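Anabena Tic22 (Anabaena sp., PDB 4EV1) probably acts as a chaperone in protein transport, as a cyanobacterial member of the Tic22-like family linked to thylakoids. Local coordinates at residues Q6-L11 with I88-Q93; S13-L18 with P213-Y218; R51-A56 with K107-E112. One frame throughout, in Å; residues are numbered along the deposited sequence.

Contact 1: residues Q6-L11 with I88-Q93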
loop_
_atom_site.group_PDB
_atom_site.type_symbol
_atom_site.label_atom_id
_atom_site.label_comp_id
_atom_site.label_asym_id
_atom_site.label_seq_id
_atom_site.Cartn_x
_atom_site.Cartn_y
_atom_site.Cartn_z
ATOM N N GLN A 6 5.692 15.279 -5.944
ATOM C CA GLN A 6 6.624 14.182 -6.178
ATOM C C GLN A 6 6.291 12.942 -5.347
ATOM O O GLN A 6 6.395 11.834 -5.850
ATOM C CB GLN A 6 8.058 14.612 -5.886
ATOM C CG GLN A 6 8.594 15.574 -6.944
ATOM C CD GLN A 6 9.939 16.183 -6.553
ATOM O OE1 GLN A 6 10.121 16.652 -5.431
ATOM N NE2 GLN A 6 10.881 16.173 -7.488
ATOM N N ILE A 7 5.960 13.134 -4.069
ATOM C CA ILE A 7 5.577 12.047 -3.180
ATOM C C ILE A 7 4.295 11.376 -3.714
ATOM O O ILE A 7 4.242 10.153 -3.805
ATOM C CB ILE A 7 5.390 12.531 -1.715
ATOM C CG1 ILE A 7 6.733 12.986 -1.140
ATOM C CG2 ILE A 7 4.822 11.461 -0.852
ATOM C CD1 ILE A 7 6.685 13.393 0.336
ATOM N N LYS A 8 3.306 12.176 -4.127
ATOM C CA LYS A 8 2.073 11.612 -4.697
ATOM C C LYS A 8 2.379 10.731 -5.913
ATOM O O LYS A 8 1.846 9.638 -6.020
ATOM C CB LYS A 8 1.031 12.705 -5.034
ATOM C CG LYS A 8 -0.032 12.267 -6.061
ATOM C CD LYS A 8 -1.139 13.261 -6.206
ATOM C CE LYS A 8 -2.349 12.716 -6.988
ATOM N NZ LYS A 8 -2.000 12.165 -8.338
ATOM N N GLU A 9 3.262 11.179 -6.804
ATOM C CA GLU A 9 3.536 10.420 -8.023
ATOM C C GLU A 9 4.260 9.103 -7.750
ATOM O O GLU A 9 4.092 8.161 -8.508
ATOM C CB GLU A 9 4.376 11.233 -9.000
ATOM C CG GLU A 9 3.632 12.370 -9.638
ATOM C CD GLU A 9 4.559 13.296 -10.437
ATOM O OE1 GLU A 9 5.683 12.855 -10.810
ATOM O OE2 GLU A 9 4.154 14.455 -10.689
ATOM N N LYS A 10 5.064 9.056 -6.684
ATOM C CA LYS A 10 5.725 7.819 -6.261
ATOM C C LYS A 10 4.677 6.861 -5.701
ATOM O O LYS A 10 4.633 5.696 -6.073
ATOM C CB LYS A 10 6.824 8.087 -5.222
ATOM C CG LYS A 10 8.105 8.768 -5.802
ATOM C CD LYS A 10 9.202 8.784 -4.792
ATOM C CE LYS A 10 10.432 9.493 -5.306
ATOM N NZ LYS A 10 10.909 8.854 -6.542
ATOM N N LEU A 11 3.850 7.367 -4.808
ATOM C CA LEU A 11 2.765 6.570 -4.221
ATOM C C LEU A 11 1.757 6.063 -5.259
ATOM O O LEU A 11 1.181 4.969 -5.102
ATOM C CB LEU A 11 2.029 7.385 -3.149
ATOM C CG LEU A 11 2.816 7.763 -1.915
ATOM C CD1 LEU A 11 2.015 8.709 -0.964
ATOM C CD2 LEU A 11 3.333 6.521 -1.181
ATOM N N ILE A 88 -5.314 8.851 -2.645
ATOM C CA ILE A 88 -5.751 8.708 -1.271
ATOM C C ILE A 88 -4.888 9.510 -0.303
ATOM O O ILE A 88 -5.422 10.196 0.566
ATOM C CB ILE A 88 -5.807 7.205 -0.879
ATOM C CG1 ILE A 88 -6.856 6.479 -1.737
ATOM C CG2 ILE A 88 -6.155 7.046 0.607
ATOM C CD1 ILE A 88 -6.916 4.986 -1.476
ATOM N N TYR A 89 -3.571 9.397 -0.418
ATOM C CA TYR A 89 -2.633 10.198 0.377
ATOM C C TYR A 89 -2.998 11.707 0.281
ATOM O O TYR A 89 -3.235 12.381 1.290
ATOM C CB TYR A 89 -1.204 9.997 -0.152
ATOM C CG TYR A 89 -0.161 10.913 0.489
ATOM C CD1 TYR A 89 0.197 10.759 1.813
ATOM C CD2 TYR A 89 0.439 11.936 -0.246
ATOM C CE1 TYR A 89 1.154 11.611 2.409
ATOM C CE2 TYR A 89 1.373 12.781 0.316
ATOM C CZ TYR A 89 1.751 12.608 1.639
ATOM O OH TYR A 89 2.692 13.459 2.184
ATOM N N GLN A 90 -3.094 12.197 -0.950
ATOM C CA GLN A 90 -3.409 13.603 -1.198
ATOM C C GLN A 90 -4.739 14.003 -0.602
ATOM O O GLN A 90 -4.849 15.025 0.080
ATOM C CB GLN A 90 -3.355 13.875 -2.712
ATOM C CG GLN A 90 -3.689 15.306 -3.100
ATOM C CD GLN A 90 -3.722 15.472 -4.592
ATOM O OE1 GLN A 90 -4.659 15.018 -5.277
ATOM N NE2 GLN A 90 -2.694 16.099 -5.118
ATOM N N GLN A 91 -5.748 13.165 -0.790
ATOM C CA GLN A 91 -7.041 13.447 -0.224
ATOM C C GLN A 91 -6.962 13.565 1.314
ATOM O O GLN A 91 -7.555 14.479 1.919
ATOM C CB GLN A 91 -8.056 12.400 -0.634
ATOM C CG GLN A 91 -9.409 12.681 -0.035
ATOM C CD GLN A 91 -10.519 11.826 -0.552
ATOM O OE1 GLN A 91 -10.654 11.606 -1.754
ATOM N NE2 GLN A 91 -11.353 11.349 0.364
ATOM N N LEU A 92 -6.247 12.650 1.951
ATOM C CA LEU A 92 -6.109 12.700 3.418
ATOM C C LEU A 92 -5.387 13.985 3.851
ATOM O O LEU A 92 -5.776 14.592 4.848
ATOM C CB LEU A 92 -5.424 11.451 3.976
ATOM C CG LEU A 92 -6.242 10.161 3.925
ATOM C CD1 LEU A 92 -5.328 8.936 4.178
ATOM C CD2 LEU A 92 -7.400 10.237 4.945
ATOM N N GLN A 93 -4.393 14.424 3.080
ATOM C CA GLN A 93 -3.665 15.656 3.410
ATOM C C GLN A 93 -4.568 16.897 3.237
ATOM O O GLN A 93 -4.522 17.815 4.072
ATOM C CB GLN A 93 -2.368 15.797 2.588
ATOM C CG GLN A 93 -1.291 14.742 2.877
ATOM C CD GLN A 93 -0.625 14.952 4.234
ATOM O OE1 GLN A 93 -1.142 14.511 5.274
ATOM N NE2 GLN A 93 0.516 15.649 4.234
#

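Contact 2: residues S13-L18 with P213-Y218. With EDO (1,2-ethanediol), chain G.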
loop_
_atom_site.group_PDB
_atom_site.type_symbol
_atom_site.label_atom_id
_atom_site.label_comp_id
_atom_site.label_asym_id
_atom_site.label_seq_id
_atom_site.Cartn_x
_atom_site.Cartn_y
_atom_site.Cartn_z
ATOM N N SER A 13 2.115 4.758 -8.049
ATOM C CA SER A 13 2.477 3.468 -8.663
ATOM C C SER A 13 1.618 2.340 -8.122
ATOM O O SER A 13 1.488 1.322 -8.751
ATOM C CB SER A 13 3.900 3.093 -8.294
ATOM O OG SER A 13 4.816 3.879 -8.995
ATOM N N VAL A 14 1.155 2.510 -6.884
ATOM C CA VAL A 14 0.548 1.429 -6.112
ATOM C C VAL A 14 -0.960 1.570 -6.198
ATOM O O VAL A 14 -1.509 2.585 -5.750
ATOM C CB VAL A 14 1.007 1.502 -4.657
ATOM C CG1 VAL A 14 0.442 0.379 -3.829
ATOM C CG2 VAL A 14 2.568 1.512 -4.562
ATOM N N PRO A 15 -1.643 0.571 -6.748
ATOM C CA PRO A 15 -3.111 0.627 -6.701
ATOM C C PRO A 15 -3.668 0.142 -5.351
ATOM O O PRO A 15 -3.151 -0.785 -4.754
ATOM C CB PRO A 15 -3.544 -0.298 -7.836
ATOM C CG PRO A 15 -2.486 -1.281 -7.938
ATOM C CD PRO A 15 -1.171 -0.640 -7.433
ATOM N N ILE A 16 -4.736 0.788 -4.901
ATOM C CA ILE A 16 -5.404 0.437 -3.691
ATOM C C ILE A 16 -6.793 0.043 -4.143
ATOM O O ILE A 16 -7.367 0.694 -5.015
ATOM C CB ILE A 16 -5.473 1.660 -2.752
ATOM C CG1 ILE A 16 -4.050 2.146 -2.421
ATOM C CG2 ILE A 16 -6.313 1.340 -1.472
ATOM C CD1 ILE A 16 -3.188 1.206 -1.600
ATOM N N TYR A 17 -7.353 -1.005 -3.579
ATOM C CA TYR A 17 -8.711 -1.476 -4.003
ATOM C C TYR A 17 -9.785 -1.114 -2.951
ATOM O O TYR A 17 -9.662 -1.463 -1.805
ATOM C CB TYR A 17 -8.622 -2.964 -4.272
ATOM C CG TYR A 17 -7.555 -3.263 -5.291
ATOM C CD1 TYR A 17 -7.755 -2.976 -6.627
ATOM C CD2 TYR A 17 -6.333 -3.776 -4.919
ATOM C CE1 TYR A 17 -6.783 -3.223 -7.569
ATOM C CE2 TYR A 17 -5.326 -4.014 -5.868
ATOM C CZ TYR A 17 -5.568 -3.714 -7.208
ATOM O OH TYR A 17 -4.608 -3.957 -8.176
ATOM N N LEU A 18 -10.774 -0.328 -3.349
ATOM C CA LEU A 18 -11.834 0.122 -2.514
ATOM C C LEU A 18 -13.083 -0.651 -2.875
ATOM O O LEU A 18 -13.224 -1.094 -4.033
ATOM C CB LEU A 18 -12.072 1.601 -2.727
ATOM C CG LEU A 18 -10.933 2.545 -2.315
ATOM C CD1 LEU A 18 -11.468 3.989 -2.403
ATOM C CD2 LEU A 18 -10.343 2.213 -0.887
ATOM N N PRO A 213 2.748 -8.592 -7.952
ATOM C CA PRO A 213 2.644 -9.065 -9.343
ATOM C C PRO A 213 1.206 -8.994 -9.865
ATOM O O PRO A 213 0.987 -8.678 -11.049
ATOM C CB PRO A 213 3.112 -10.531 -9.274
ATOM C CG PRO A 213 3.939 -10.633 -8.087
ATOM C CD PRO A 213 3.449 -9.567 -7.094
ATOM N N GLU A 214 0.263 -9.296 -8.991
ATOM C CA GLU A 214 -1.146 -9.268 -9.357
ATOM C C GLU A 214 -1.619 -7.864 -9.734
ATOM O O GLU A 214 -2.349 -7.695 -10.704
ATOM C CB GLU A 214 -2.008 -9.828 -8.238
ATOM C CG GLU A 214 -1.753 -11.306 -7.920
ATOM C CD GLU A 214 -0.469 -11.619 -7.073
ATOM O OE1 GLU A 214 0.209 -10.723 -6.516
ATOM O OE2 GLU A 214 -0.143 -12.829 -6.959
ATOM N N SER A 215 -1.188 -6.862 -8.969
ATOM C CA SER A 215 -1.527 -5.461 -9.270
ATOM C C SER A 215 -0.848 -4.981 -10.558
ATOM O O SER A 215 -1.413 -4.190 -11.314
ATOM C CB SER A 215 -1.172 -4.572 -8.065
ATOM O OG SER A 215 -2.190 -4.680 -7.081
ATOM N N ARG A 216 0.404 -5.396 -10.771
ATOM C CA ARG A 216 1.133 -4.992 -11.986
ATOM C C ARG A 216 0.412 -5.527 -13.227
ATOM O O ARG A 216 0.222 -4.788 -14.192
ATOM C CB ARG A 216 2.578 -5.511 -11.970
ATOM C CG ARG A 216 3.453 -4.807 -10.929
ATOM C CD ARG A 216 4.908 -5.018 -11.236
ATOM N NE ARG A 216 5.295 -6.438 -11.398
ATOM C CZ ARG A 216 5.699 -7.242 -10.410
ATOM N NH1 ARG A 216 5.703 -6.833 -9.141
ATOM N NH2 ARG A 216 6.093 -8.489 -10.679
ATOM N N GLU A 217 0.010 -6.792 -13.164
ATOM C CA GLU A 217 -0.754 -7.467 -14.209
ATOM C C GLU A 217 -2.112 -6.769 -14.419
ATOM O O GLU A 217 -2.452 -6.435 -15.538
ATOM C CB GLU A 217 -0.974 -8.934 -13.831
ATOM C CG GLU A 217 -1.787 -9.771 -14.867
ATOM C CD GLU A 217 -2.032 -11.240 -14.443
ATOM O OE1 GLU A 217 -1.832 -11.603 -13.264
ATOM O OE2 GLU A 217 -2.483 -12.032 -15.301
ATOM N N TYR A 218 -2.848 -6.516 -13.342
ATOM C CA TYR A 218 -4.125 -5.816 -13.443
ATOM C C TYR A 218 -3.991 -4.456 -14.116
ATOM O O TYR A 218 -4.808 -4.098 -14.969
ATOM C CB TYR A 218 -4.751 -5.636 -12.071
ATOM C CG TYR A 218 -6.042 -4.880 -12.104
ATOM C CD1 TYR A 218 -7.179 -5.473 -12.641
ATOM C CD2 TYR A 218 -6.123 -3.577 -11.637
ATOM C CE1 TYR A 218 -8.352 -4.807 -12.701
ATOM C CE2 TYR A 218 -7.330 -2.878 -11.698
ATOM C CZ TYR A 218 -8.430 -3.503 -12.222
ATOM O OH TYR A 218 -9.627 -2.866 -12.331
HETATM C C1 EDO G . -2.276 -9.519 -4.539
HETATM O O1 EDO G . -1.161 -10.019 -3.818
HETATM C C2 EDO G . -1.803 -8.208 -5.154
HETATM O O2 EDO G . -1.923 -7.036 -4.329
HETATM O O HOH W 1 -1.947 -3.225 -4.615
HETATM O O HOH W 2 -4.782 -6.593 -9.008
#

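Contact 3: residues R51-A56 with K107-E112. With EDO (1,2-ethanediol), chain F.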
loop_
_atom_site.group_PDB
_atom_site.type_symbol
_atom_site.label_atom_id
_atom_site.label_comp_id
_atom_site.label_asym_id
_atom_site.label_seq_id
_atom_site.Cartn_x
_atom_site.Cartn_y
_atom_site.Cartn_z
ATOM N N ARG A 51 -6.793 -6.943 -4.693
ATOM C CA ARG A 51 -8.083 -6.886 -5.371
ATOM C C ARG A 51 -8.932 -8.117 -5.060
ATOM O O ARG A 51 -10.132 -8.004 -4.807
ATOM C CB ARG A 51 -7.885 -6.751 -6.882
ATOM C CG ARG A 51 -9.164 -6.460 -7.651
ATOM C CD ARG A 51 -8.864 -5.850 -9.010
ATOM N NE ARG A 51 -8.727 -6.867 -10.049
ATOM C CZ ARG A 51 -9.726 -7.296 -10.812
ATOM N NH1 ARG A 51 -10.945 -6.796 -10.655
ATOM N NH2 ARG A 51 -9.509 -8.226 -11.732
ATOM N N GLN A 52 -8.306 -9.291 -5.080
ATOM C CA GLN A 52 -9.011 -10.543 -4.808
ATOM C C GLN A 52 -9.631 -10.536 -3.400
ATOM O O GLN A 52 -10.765 -11.013 -3.219
ATOM C CB GLN A 52 -8.097 -11.783 -4.983
ATOM C CG GLN A 52 -8.662 -13.086 -4.312
ATOM C CD GLN A 52 -8.161 -14.386 -4.928
ATOM O OE1 GLN A 52 -8.780 -15.437 -4.754
ATOM N NE2 GLN A 52 -7.039 -14.330 -5.626
ATOM N N GLU A 53 -8.898 -9.986 -2.427
ATOM C CA GLU A 53 -9.432 -9.853 -1.062
ATOM C C GLU A 53 -10.631 -8.928 -1.013
ATOM O O GLU A 53 -11.634 -9.250 -0.347
ATOM C CB GLU A 53 -8.356 -9.397 -0.027
ATOM C CG GLU A 53 -7.484 -10.517 0.410
ATOM C CD GLU A 53 -6.333 -10.115 1.357
ATOM O OE1 GLU A 53 -6.522 -9.172 2.151
ATOM O OE2 GLU A 53 -5.250 -10.793 1.303
ATOM N N ALA A 54 -10.556 -7.793 -1.710
ATOM C CA ALA A 54 -11.668 -6.852 -1.784
ATOM C C ALA A 54 -12.896 -7.536 -2.362
ATOM O O ALA A 54 -13.987 -7.391 -1.854
ATOM C CB ALA A 54 -11.288 -5.593 -2.689
ATOM N N GLN A 55 -12.691 -8.258 -3.448
ATOM C CA GLN A 55 -13.772 -8.937 -4.081
ATOM C C GLN A 55 -14.397 -10.014 -3.177
ATOM O O GLN A 55 -15.619 -10.183 -3.191
ATOM C CB GLN A 55 -13.343 -9.499 -5.423
ATOM C CG GLN A 55 -14.554 -9.990 -6.267
ATOM C CD GLN A 55 -15.570 -8.926 -6.637
ATOM O OE1 GLN A 55 -16.794 -9.037 -6.299
ATOM N NE2 GLN A 55 -15.116 -7.896 -7.294
ATOM N N ALA A 56 -13.571 -10.699 -2.397
ATOM C CA ALA A 56 -14.035 -11.770 -1.513
ATOM C C ALA A 56 -14.961 -11.167 -0.461
ATOM O O ALA A 56 -15.989 -11.749 -0.104
ATOM C CB ALA A 56 -12.817 -12.476 -0.868
ATOM N N LYS A 107 -5.758 -2.837 4.561
ATOM C CA LYS A 107 -5.563 -4.288 4.756
ATOM C C LYS A 107 -4.430 -4.802 3.896
ATOM O O LYS A 107 -4.551 -4.865 2.644
ATOM C CB LYS A 107 -6.855 -5.038 4.414
ATOM C CG LYS A 107 -6.819 -6.585 4.518
ATOM C CD LYS A 107 -6.472 -7.106 5.884
ATOM C CE LYS A 107 -6.508 -8.641 5.957
ATOM N NZ LYS A 107 -5.804 -9.250 4.777
ATOM N N PRO A 108 -3.297 -5.159 4.549
ATOM C CA PRO A 108 -2.203 -5.725 3.781
ATOM C C PRO A 108 -2.532 -7.164 3.375
ATOM O O PRO A 108 -3.426 -7.770 3.941
ATOM C CB PRO A 108 -1.021 -5.698 4.743
ATOM C CG PRO A 108 -1.597 -5.619 6.137
ATOM C CD PRO A 108 -3.034 -5.123 6.008
ATOM N N VAL A 109 -1.811 -7.676 2.394
ATOM C CA VAL A 109 -2.017 -9.052 1.900
ATOM C C VAL A 109 -1.467 -10.017 2.931
ATOM O O VAL A 109 -0.366 -9.825 3.431
ATOM C CB VAL A 109 -1.328 -9.237 0.552
ATOM C CG1 VAL A 109 -1.414 -10.717 0.077
ATOM C CG2 VAL A 109 -1.930 -8.276 -0.467
ATOM N N ASP A 110 -2.242 -11.037 3.289
ATOM C CA ASP A 110 -1.887 -11.933 4.414
ATOM C C ASP A 110 -0.520 -12.575 4.242
ATOM O O ASP A 110 0.257 -12.635 5.178
ATOM C CB ASP A 110 -2.947 -13.052 4.593
ATOM C CG ASP A 110 -4.273 -12.539 5.155
ATOM O OD1 ASP A 110 -4.261 -11.557 5.955
ATOM O OD2 ASP A 110 -5.318 -13.142 4.790
ATOM N N GLN A 111 -0.222 -13.023 3.028
ATOM C CA GLN A 111 1.087 -13.641 2.715
ATOM C C GLN A 111 2.260 -12.683 3.028
ATOM O O GLN A 111 3.349 -13.104 3.418
ATOM C CB GLN A 111 1.125 -14.032 1.229
ATOM C CG GLN A 111 2.307 -14.927 0.833
ATOM C CD GLN A 111 2.325 -16.239 1.608
ATOM O OE1 GLN A 111 1.295 -16.681 2.133
ATOM N NE2 GLN A 111 3.496 -16.866 1.698
ATOM N N GLU A 112 2.035 -11.385 2.866
ATOM C CA GLU A 112 3.127 -10.421 3.054
ATOM C C GLU A 112 3.339 -10.087 4.523
ATOM O O GLU A 112 4.459 -9.823 4.947
ATOM C CB GLU A 112 2.841 -9.138 2.307
ATOM C CG GLU A 112 2.549 -9.331 0.857
ATOM C CD GLU A 112 3.599 -10.092 0.072
ATOM O OE1 GLU A 112 4.760 -10.217 0.515
ATOM O OE2 GLU A 112 3.278 -10.537 -1.052
HETATM C C1 EDO F . 1.507 -7.002 -1.733
HETATM O O1 EDO F . 0.476 -6.035 -1.856
HETATM C C2 EDO F . 1.236 -8.195 -2.634
HETATM O O2 EDO F . 1.408 -9.467 -2.077
HETATM O O HOH W 3 -5.725 -6.924 0.876
#

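Contact 1: residues Q6-L11 with I88-Q93
Y89 gives up more surface than any other residue here, and it does so mainly by laying one face of its ring against L11. Methyl CD1 of L11 stands over that face, 3.9 Å from the ring centroid and 29° off the normal, a CH-pi contact. The methyl is displaced toward the root of the ring, since L11 CD1 lies 3.4 Å from Y89 CG. The opposite face receives CG of Q93, one helical turn further on, so the phenol is held flat between two aliphatic groups. I7 joins obliquely through its branch methyl, with I7 CG2 3.9 Å from Y89 CE2. With its CG anti to the backbone N (chi1 173°), Y89 sends the ring across toward helix 4-11, and its OH hydrogen-bonds to E4 there and Q197 of helix 189-198. The fold makes the pairing intelligible: helix 4-11 leads into strand 15-20, helix 85-94 follows strand 79-84, and these two strands pair antiparallel. The helix segments lie at 140° with axes 9.9 Å apart, and L193 of helix 189-198 packs against I7, L11 and Y89. Toward solvent the second largest contributor, K8, lays its aliphatic chain over one face of the Q90 carboxamide, with K8 CD 3.4 Å from Q90 NE2 and K8 CE 3.7 Å from Q90 OE1. With an alanine at Q90, the K8 methylenes would probably lose the flat group they rest on, leaving a gap and a chain freer to turn. Beyond the amide K8 bends at its last torsion, and its ammonium forms a salt bridge with D12.

Contact 2: residues S13-L18 with P213-Y218
Y17 reaches S215 with the end of its ring: the serine OG lies at the ring edge, in plane, and is hydrogen-bonded to the phenol OH, Y17 OH to S215 OG being 2.8 Å. The tyrosine CG stands beside its own backbone N (chi1 -56°), and from there the ring extends to helix 213-220. On the same serine, P15 leans in alongside, its CG 3.5 Å from S215 OG, so the small side chain is met by a pyrrolidine ring as well as by the phenol. Y218, one turn on, slides past Y17 in the opposite direction; the two rings touch loosely, Y17 CE1 to Y218 CD2 being 4.1 Å. The example illustrates how a strand distributes its residues between two layers. P15 and Y17 face the helix, while I16, like V14 just before the strand, points away and packs on L85 of helix 85-94. The strand, paired antiparallel with 79-84, runs almost perpendicular to the helix, at 89° with axes 10.0 Å apart. Y17 also lies against V80 and A82 of that neighbouring strand and A54 of helix 51-63. Two waters knit the polar ends together. One accepts from S215 OG at 2.9 Å and donates to P15 O at 2.7 Å, tying the serine to the strand backbone. The other hydrogen-bonds to Y17 OH and reaches E214 O weakly, which gives the buried phenol oxygen a second partner and links it to the first turn of the helix. R216, on a different side of that helix, forms a salt bridge with D167.

Contact 3: residues R51-A56 with K107-E112
K107 NZ is gripped by three oxygens. The shortest bond runs to the facing helix, K107 NZ to E53 OE1 at 2.7 Å, a salt bridge in which the ammonium meets the syn side of the carboxylate, 35° out of its plane. The second goes to a backbone carbonyl, K107 NZ to P108 O at 2.9 Å, approached almost head-on. The third is another salt bridge, K107 NZ to D110 OD1 at 3.0 Å, and here the nitrogen comes from above the carboxylate plane. The lysine manages all this because its chain is bent at chi2 (59°) and chi4 (46°), curling back over the turn that follows it, and it meets the E53 side chain at about a right angle. E53 reaches across with an extended chain. Its OE1 is used twice, since a water donates to E53 OE1 at 2.7 Å and also to K107 O at 3.0 Å, closing a loop from carboxylate to strand backbone. OE2 lies against the backbone of the turn, E53 OE2 being 3.7 Å from V109 CA. V109 holds the N-cap position of helix 110-121, so the helix start probably eases the presence of negative charge here. That matters because E53 OE2 and D110 OD2 are like-charged and 4.2 Å apart; the ammonium shared by both carboxylates probably offsets their repulsion. The contact lies at the surface, and Y48 of strand 43-48 touches the side chains of both E53 and K107. E53, K107 and D110 together form a salt-bridge network, one that fastens helix 51-63 to the junction where strand 102-107 ends and helix 110-121 begins.

Strand 15-20 is the common element of the set, touching both other sites. Contact 1 and contact 2 have centres about 16 Å apart and meet through I88 CD1 and I16 CG2, 3.7 Å apart, on the side of the strand turned from helix 213-220. Contact 2 and contact 3 are closer, about 11 Å between centres, and join where Y17 CB lies 4.1 Å from A54 CB. Contacts 1 and 3 do not touch; they lie on opposite sides of the chain's centre, about 10 Å apart at the nearest atoms. Small molecules probably from the crystallisation liquor lie beside all three, an NHE about 5 Å from the Y89 side chain and ethanediols beside E214 and V109.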